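Local structure of ribonucleotide monophosphatase NagD (Escherichia coli, 2C4N) at residues E216-S222 with P237-S243. The protein probably removes phosphate from a broad range of nucleotides, and from polyphosphate and glucose 1-phosphate, as a magnesium-dependent phosphatase of the HAD superfamily. Sequence-based numbering, arbitrary orientation.
Sequences ETILVLS and PSWIYPS
Strands 216-220 and 239-241 run parallel, their axes 21° apart, and Leu219 sits between Trp239 and Tyr241 in the ladder, giving its N-H to Trp239 O and accepting from Tyr241 N (2.9 Å to Leu219 O). This pairing adds 239-241 as an edge strand of the chain's parallel sheet, the HAD Rossmann-like core, whose strand 216-220 also bonds to strand 196-200. On one face, beta-branched Ile218, suited to an extended strand, touches two aromatic side chains: with CG1 beside the backbone N (chi1 -63°) and 3.5 Å from Trp239 CE3, the other branch, CG2, is swung to the Tyr241 ring edge at CD1. Glu216 OE1 reaches the indole edge in the ring plane, 3.0 Å from Trp239 CH2, where the slightly positive C-H rim probably suits a carboxylate oxygen. Replacing Trp239 by an alanine would probably open a gap beside Ile218 CG1 and leave the Glu216 carboxylate without its aromatic edge. On the other face, the compact ring of Pro237 lies alongside Leu219, and helix 203-212 covers both through Leu203. Just before strand 239-241, small Ser238 supplies a side-chain acceptor: its OG takes a nearly straight bond from Thr217 N (2.9 Å, 165°), while Ser238 N donates to Thr217 OG1 at 3.2 Å.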
ATOM      1  N   GLU A 216     -12.786 -27.670  -7.779  1.00 18.53           N
ATOM      2  CA  GLU A 216     -13.437 -27.298  -9.023  1.00 20.49           C
ATOM      3  C   GLU A 216     -14.304 -26.138  -8.551  1.00 17.65           C
ATOM      4  O   GLU A 216     -14.793 -26.152  -7.420  1.00 15.90           O
ATOM      5  CB  GLU A 216     -14.313 -28.440  -9.554  1.00 37.48           C
ATOM      6  CG  GLU A 216     -13.563 -29.481 -10.368  1.00 46.10           C
ATOM      7  CD  GLU A 216     -14.486 -30.501 -11.011  1.00 50.30           C
ATOM      8  OE1 GLU A 216     -15.714 -30.444 -10.771  1.00 48.63           O
ATOM      9  OE2 GLU A 216     -13.975 -31.363 -11.757  1.00 53.63           O
ATOM     10  N   THR A 217     -14.496 -25.137  -9.398  1.00 19.15           N
ATOM     11  CA  THR A 217     -15.280 -23.978  -8.999  1.00 18.49           C
ATOM     12  C   THR A 217     -16.434 -23.647  -9.930  1.00 18.19           C
ATOM     13  O   THR A 217     -16.343 -23.833 -11.143  1.00 17.16           O
ATOM     14  CB  THR A 217     -14.379 -22.730  -8.912  1.00 18.67           C
ATOM     15  OG1 THR A 217     -13.771 -22.506 -10.192  1.00 19.44           O
ATOM     16  CG2 THR A 217     -13.276 -22.929  -7.869  1.00 17.99           C
ATOM     17  N   ILE A 218     -17.518 -23.149  -9.346  1.00 16.62           N
ATOM     18  CA  ILE A 218     -18.684 -22.737 -10.113  1.00 16.50           C
ATOM     19  C   ILE A 218     -19.032 -21.322  -9.695  1.00 16.94           C
ATOM     20  O   ILE A 218     -19.301 -21.057  -8.524  1.00 16.03           O
ATOM     21  CB  ILE A 218     -19.926 -23.619  -9.844  1.00 19.09           C
ATOM     22  CG1 ILE A 218     -19.654 -25.058 -10.286  1.00 19.15           C
ATOM     23  CG2 ILE A 218     -21.130 -23.064 -10.611  1.00 18.75           C
ATOM     24  CD1 ILE A 218     -20.829 -26.000 -10.054  1.00 20.58           C
ATOM     25  N   LEU A 219     -19.011 -20.407 -10.652  1.00 15.80           N
ATOM     26  CA  LEU A 219     -19.350 -19.024 -10.370  1.00 16.37           C
ATOM     27  C   LEU A 219     -20.797 -18.769 -10.776  1.00 16.71           C
ATOM     28  O   LEU A 219     -21.189 -19.101 -11.891  1.00 16.41           O
ATOM     29  CB  LEU A 219     -18.457 -18.070 -11.174  1.00 15.22           C
ATOM     30  CG  LEU A 219     -18.832 -16.578 -11.123  1.00 15.83           C
ATOM     31  CD1 LEU A 219     -18.433 -15.976  -9.775  1.00 17.60           C
ATOM     32  CD2 LEU A 219     -18.120 -15.838 -12.249  1.00 17.29           C
ATOM     33  N   VAL A 220     -21.594 -18.203  -9.875  1.00 17.20           N
ATOM     34  CA  VAL A 220     -22.961 -17.849 -10.235  1.00 17.37           C
ATOM     35  C   VAL A 220     -22.918 -16.341 -10.407  1.00 17.53           C
ATOM     36  O   VAL A 220     -22.108 -15.671  -9.769  1.00 16.45           O
ATOM     37  CB  VAL A 220     -24.002 -18.243  -9.148  1.00 17.00           C
ATOM     38  CG1 VAL A 220     -24.193 -19.742  -9.147  1.00 17.18           C
ATOM     39  CG2 VAL A 220     -23.561 -17.751  -7.772  1.00 17.35           C
ATOM     40  N   LEU A 221     -23.770 -15.813 -11.279  1.00 17.25           N
ATOM     41  CA  LEU A 221     -23.796 -14.385 -11.569  1.00 19.00           C
ATOM     42  C   LEU A 221     -24.883 -13.632 -10.811  1.00 20.43           C
ATOM     43  O   LEU A 221     -25.202 -12.486 -11.129  1.00 21.60           O
ATOM     44  CB  LEU A 221     -23.986 -14.193 -13.077  1.00 18.48           C
ATOM     45  CG  LEU A 221     -22.962 -14.925 -13.959  1.00 19.64           C
ATOM     46  CD1 LEU A 221     -23.393 -14.860 -15.423  1.00 19.77           C
ATOM     47  CD2 LEU A 221     -21.585 -14.309 -13.758  1.00 18.18           C
ATOM     48  N   SER A 222     -25.435 -14.278  -9.792  1.00 21.88           N
ATOM     49  CA  SER A 222     -26.505 -13.695  -8.996  1.00 22.09           C
ATOM     50  C   SER A 222     -26.024 -12.768  -7.884  1.00 22.56           C
ATOM     51  O   SER A 222     -26.840 -12.226  -7.136  1.00 24.00           O
ATOM     52  CB  SER A 222     -27.352 -14.822  -8.397  1.00 17.39           C
ATOM     53  OG  SER A 222     -26.526 -15.756  -7.714  1.00 16.48           O
ATOM     54  N   PRO A 237     -13.320 -19.751 -13.578  1.00 24.58           N
ATOM     55  CA  PRO A 237     -14.175 -20.782 -12.986  1.00 23.27           C
ATOM     56  C   PRO A 237     -14.308 -22.008 -13.877  1.00 22.97           C
ATOM     57  O   PRO A 237     -14.221 -21.907 -15.101  1.00 23.16           O
ATOM     58  CB  PRO A 237     -15.518 -20.066 -12.818  1.00 21.76           C
ATOM     59  CG  PRO A 237     -15.157 -18.584 -12.801  1.00 23.75           C
ATOM     60  CD  PRO A 237     -14.092 -18.528 -13.860  1.00 23.30           C
ATOM     61  N   SER A 238     -14.525 -23.164 -13.260  1.00 21.50           N
ATOM     62  CA  SER A 238     -14.705 -24.396 -14.011  1.00 22.47           C
ATOM     63  C   SER A 238     -16.004 -24.257 -14.812  1.00 23.26           C
ATOM     64  O   SER A 238     -16.092 -24.692 -15.963  1.00 23.79           O
ATOM     65  CB  SER A 238     -14.804 -25.581 -13.050  1.00 20.90           C
ATOM     66  OG  SER A 238     -13.688 -25.616 -12.176  1.00 19.53           O
ATOM     67  N   TRP A 239     -17.003 -23.639 -14.186  1.00 22.40           N
ATOM     68  CA  TRP A 239     -18.315 -23.404 -14.797  1.00 22.78           C
ATOM     69  C   TRP A 239     -18.873 -22.059 -14.334  1.00 21.78           C
ATOM     70  O   TRP A 239     -18.472 -21.537 -13.288  1.00 20.37           O
ATOM     71  CB  TRP A 239     -19.311 -24.485 -14.379  1.00 32.44           C
ATOM     72  CG  TRP A 239     -18.980 -25.867 -14.818  1.00 39.08           C
ATOM     73  CD1 TRP A 239     -19.170 -26.406 -16.058  1.00 41.01           C
ATOM     74  CD2 TRP A 239     -18.431 -26.907 -14.004  1.00 41.85           C
ATOM     75  NE1 TRP A 239     -18.777 -27.725 -16.064  1.00 44.46           N
ATOM     76  CE2 TRP A 239     -18.320 -28.058 -14.815  1.00 43.55           C
ATOM     77  CE3 TRP A 239     -18.021 -26.979 -12.665  1.00 43.91           C
ATOM     78  CZ2 TRP A 239     -17.818 -29.273 -14.328  1.00 44.99           C
ATOM     79  CZ3 TRP A 239     -17.522 -28.186 -12.181  1.00 43.76           C
ATOM     80  CH2 TRP A 239     -17.426 -29.315 -13.012  1.00 45.49           C
ATOM     81  N   ILE A 240     -19.810 -21.517 -15.109  1.00 19.76           N
ATOM     82  CA  ILE A 240     -20.455 -20.249 -14.782  1.00 18.20           C
ATOM     83  C   ILE A 240     -21.944 -20.331 -15.117  1.00 19.47           C
ATOM     84  O   ILE A 240     -22.314 -20.735 -16.217  1.00 18.16           O
ATOM     85  CB  ILE A 240     -19.863 -19.073 -15.587  1.00 18.37           C
ATOM     86  CG1 ILE A 240     -18.350 -18.996 -15.381  1.00 17.33           C
ATOM     87  CG2 ILE A 240     -20.524 -17.766 -15.150  1.00 18.86           C
ATOM     88  CD1 ILE A 240     -17.672 -17.945 -16.231  1.00 18.87           C
ATOM     89  N   TYR A 241     -22.795 -19.961 -14.165  1.00 18.79           N
ATOM     90  CA  TYR A 241     -24.241 -19.973 -14.392  1.00 19.40           C
ATOM     91  C   TYR A 241     -24.863 -18.705 -13.834  1.00 18.46           C
ATOM     92  O   TYR A 241     -24.295 -18.058 -12.952  1.00 17.54           O
ATOM     93  CB  TYR A 241     -24.904 -21.182 -13.719  1.00 22.15           C
ATOM     94  CG  TYR A 241     -24.472 -22.516 -14.274  1.00 24.19           C
ATOM     95  CD1 TYR A 241     -23.468 -23.256 -13.657  1.00 24.79           C
ATOM     96  CD2 TYR A 241     -25.044 -23.022 -15.441  1.00 22.41           C
ATOM     97  CE1 TYR A 241     -23.041 -24.466 -14.184  1.00 26.06           C
ATOM     98  CE2 TYR A 241     -24.625 -24.230 -15.978  1.00 25.88           C
ATOM     99  CZ  TYR A 241     -23.620 -24.948 -15.347  1.00 26.99           C
ATOM    100  OH  TYR A 241     -23.185 -26.138 -15.886  1.00 27.50           O
ATOM    101  N   PRO A 242     -26.040 -18.321 -14.354  1.00 18.46           N
ATOM    102  CA  PRO A 242     -26.714 -17.117 -13.868  1.00 18.59           C
ATOM    103  C   PRO A 242     -26.996 -17.269 -12.372  1.00 16.08           C
ATOM    104  O   PRO A 242     -26.823 -16.328 -11.602  1.00 16.63           O
ATOM    105  CB  PRO A 242     -27.996 -17.079 -14.698  1.00 24.59           C
ATOM    106  CG  PRO A 242     -27.576 -17.716 -15.987  1.00 26.03           C
ATOM    107  CD  PRO A 242     -26.754 -18.891 -15.511  1.00 24.90           C
ATOM    108  N   SER A 243     -27.415 -18.467 -11.968  1.00 18.77           N
ATOM    109  CA  SER A 243     -27.722 -18.745 -10.564  1.00 19.57           C
ATOM    110  C   SER A 243     -27.674 -20.242 -10.312  1.00 18.74           C
ATOM    111  O   SER A 243     -27.474 -21.020 -11.238  1.00 20.43           O
ATOM    112  CB  SER A 243     -29.117 -18.220 -10.208  1.00 18.41           C
ATOM    113  OG  SER A 243     -30.120 -19.023 -10.805  1.00 20.48           O
TER